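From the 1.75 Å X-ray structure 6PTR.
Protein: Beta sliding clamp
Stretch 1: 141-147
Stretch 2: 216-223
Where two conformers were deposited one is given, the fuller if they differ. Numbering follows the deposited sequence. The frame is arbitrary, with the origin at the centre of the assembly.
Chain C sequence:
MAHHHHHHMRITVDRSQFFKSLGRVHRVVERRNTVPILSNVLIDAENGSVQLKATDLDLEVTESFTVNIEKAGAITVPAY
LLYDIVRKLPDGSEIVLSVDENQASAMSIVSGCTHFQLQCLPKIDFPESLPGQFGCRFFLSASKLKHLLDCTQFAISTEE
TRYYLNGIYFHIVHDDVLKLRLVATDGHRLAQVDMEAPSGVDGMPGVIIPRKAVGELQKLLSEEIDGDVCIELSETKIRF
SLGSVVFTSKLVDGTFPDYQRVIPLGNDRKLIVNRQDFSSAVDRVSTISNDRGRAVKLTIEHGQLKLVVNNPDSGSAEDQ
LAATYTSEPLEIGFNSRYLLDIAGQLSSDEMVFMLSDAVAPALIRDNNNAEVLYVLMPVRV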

# COMPACT_ATOMS: atom_id res chain seq x y z
N SER C 141 -11.61 23.11 -22.69
CA SER C 141 -11.34 21.71 -22.99
C SER C 141 -10.94 20.99 -21.71
O SER C 141 -10.33 21.58 -20.80
CB SER C 141 -10.25 21.56 -24.05
OG SER C 141 -8.97 21.91 -23.55
N ALA C 142 -11.30 19.71 -21.63
CA ALA C 142 -10.89 18.93 -20.47
C ALA C 142 -9.38 18.91 -20.33
O ALA C 142 -8.85 19.00 -19.22
CB ALA C 142 -11.44 17.51 -20.57
N SER C 143 -8.67 18.80 -21.45
CA SER C 143 -7.21 18.73 -21.38
C SER C 143 -6.63 20.03 -20.85
O SER C 143 -5.69 20.02 -20.05
CB SER C 143 -6.64 18.40 -22.75
OG SER C 143 -7.04 19.38 -23.68
N LYS C 144 -7.19 21.17 -21.27
CA LYS C 144 -6.73 22.44 -20.70
C LYS C 144 -7.04 22.54 -19.22
O LYS C 144 -6.18 22.97 -18.44
CB LYS C 144 -7.37 23.63 -21.43
CG LYS C 144 -6.77 24.96 -21.02
CD LYS C 144 -5.29 25.00 -21.41
CE LYS C 144 -4.68 26.36 -21.16
NZ LYS C 144 -3.46 26.58 -22.00
N LEU C 145 -8.25 22.17 -18.80
CA LEU C 145 -8.57 22.21 -17.37
C LEU C 145 -7.64 21.30 -16.57
O LEU C 145 -7.18 21.66 -15.48
CB LEU C 145 -10.03 21.80 -17.13
CG LEU C 145 -10.39 21.77 -15.63
CD1 LEU C 145 -10.26 23.16 -15.00
CD2 LEU C 145 -11.81 21.23 -15.47
N LYS C 146 -7.34 20.12 -17.12
CA LYS C 146 -6.40 19.25 -16.43
C LYS C 146 -5.04 19.92 -16.26
O LYS C 146 -4.40 19.79 -15.21
CB LYS C 146 -6.24 17.94 -17.19
CG LYS C 146 -5.32 16.96 -16.50
CD LYS C 146 -5.20 15.69 -17.31
CE LYS C 146 -4.40 14.61 -16.58
NZ LYS C 146 -2.99 14.99 -16.34
N HIS C 147 -4.58 20.61 -17.31
CA HIS C 147 -3.30 21.31 -17.23
C HIS C 147 -3.33 22.35 -16.12
O HIS C 147 -2.39 22.44 -15.33
CB HIS C 147 -2.99 21.96 -18.58
CG HIS C 147 -1.80 22.87 -18.55
ND1 HIS C 147 -0.52 22.41 -18.39
CD2 HIS C 147 -1.71 24.22 -18.67
CE1 HIS C 147 0.32 23.43 -18.40
NE2 HIS C 147 -0.38 24.54 -18.57
N GLU C 216 -11.25 15.31 -6.62
CA GLU C 216 -12.13 14.39 -7.35
C GLU C 216 -12.16 14.72 -8.83
O GLU C 216 -12.20 13.82 -9.68
CB GLU C 216 -13.53 14.44 -6.75
CG GLU C 216 -13.58 13.89 -5.34
CD GLU C 216 -13.00 12.49 -5.24
OE1 GLU C 216 -13.41 11.60 -6.03
OE2 GLU C 216 -12.10 12.28 -4.41
N LEU C 217 -12.18 16.02 -9.16
CA LEU C 217 -12.10 16.41 -10.56
C LEU C 217 -10.83 15.88 -11.19
O LEU C 217 -10.85 15.32 -12.29
CB LEU C 217 -12.20 17.94 -10.66
CG LEU C 217 -12.39 18.65 -11.99
CD1 LEU C 217 -13.58 18.09 -12.72
CD2 LEU C 217 -12.57 20.15 -11.72
N GLN C 218 -9.71 15.97 -10.46
CA GLN C 218 -8.44 15.51 -10.98
C GLN C 218 -8.44 14.01 -11.21
O GLN C 218 -7.86 13.52 -12.19
CB GLN C 218 -7.31 15.91 -10.03
CG GLN C 218 -6.92 17.35 -10.23
CD GLN C 218 -5.99 17.51 -11.42
OE1 GLN C 218 -6.41 17.41 -12.57
NE2 GLN C 218 -4.70 17.73 -11.14
N LYS C 219 -9.10 13.24 -10.33
CA LYS C 219 -9.15 11.80 -10.55
C LYS C 219 -9.89 11.46 -11.84
O LYS C 219 -9.50 10.55 -12.57
CB LYS C 219 -9.81 11.09 -9.36
CG LYS C 219 -8.97 11.08 -8.09
CD LYS C 219 -9.82 10.60 -6.92
CE LYS C 219 -9.06 10.66 -5.60
NZ LYS C 219 -9.95 10.24 -4.47
N LEU C 220 -10.98 12.18 -12.12
CA LEU C 220 -11.67 11.94 -13.38
C LEU C 220 -10.82 12.39 -14.57
O LEU C 220 -10.69 11.65 -15.55
CB LEU C 220 -13.02 12.67 -13.38
CG LEU C 220 -13.75 12.57 -14.72
CD1 LEU C 220 -14.14 11.10 -15.04
CD2 LEU C 220 -14.97 13.46 -14.74
N LEU C 221 -10.23 13.58 -14.47
CA LEU C 221 -9.43 14.11 -15.57
C LEU C 221 -8.20 13.25 -15.85
O LEU C 221 -7.73 13.22 -17.00
CB LEU C 221 -9.03 15.55 -15.26
CG LEU C 221 -10.22 16.52 -15.33
CD1 LEU C 221 -9.81 17.90 -14.84
CD2 LEU C 221 -10.72 16.61 -16.75
N SER C 222 -7.66 12.56 -14.84
CA SER C 222 -6.50 11.70 -15.05
C SER C 222 -6.78 10.60 -16.07
O SER C 222 -5.84 10.02 -16.62
CB SER C 222 -6.07 11.06 -13.72
OG SER C 222 -7.07 10.18 -13.25
N GLU C 223 -8.05 10.31 -16.33
CA GLU C 223 -8.38 9.29 -17.32
C GLU C 223 -8.28 9.82 -18.76
O GLU C 223 -8.56 9.05 -19.69
CB GLU C 223 -9.78 8.75 -17.06
CG GLU C 223 -10.03 8.33 -15.64
CD GLU C 223 -11.47 7.85 -15.43
OE1 GLU C 223 -12.21 7.70 -16.44
OE2 GLU C 223 -11.87 7.62 -14.27

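Two helical segments of the beta sliding clamp pack here at a steep angle, their N-to-C directions 130° apart and their axes 10.2 Å apart at closest approach. The backbones come nearest at K146 and L221, whose CA atoms lie 6.0 Å apart. No hydrogen bond crosses between the stretches; contact rests on packing, chiefly of side chains.

The apolar contacts centre on L221, whose CA-to-CB bond points toward the other helix. Its two methyls diverge: CD2 lies 4.0 Å from A142 CB, while CD1 lies 3.9 Å from L145 CD2. That same L145 methyl also meets L217 CD2 at 4.0 Å. L217 and L221 stand one helical turn apart, so both can face L145. These uncharged side chains suit buried positions, and the small A142 fits beside L221.

Partly exposed K146 contributes its aliphatic length. Its CD sits 3.5 Å from L221 O and its CE 3.9 Å from S222 CA, while NZ is hydrogen-bonded elsewhere in the structure.

Within the stretches, S141 caps its helix, OG accepting from K144 N at 3.0 Å. K219 NZ and E216 OE2 form a 3.0 Å salt bridge, since opposite charges three residues apart share nearly one helix side. S222 OG, reaching back three residues, donates to K219 O at 2.6 Å.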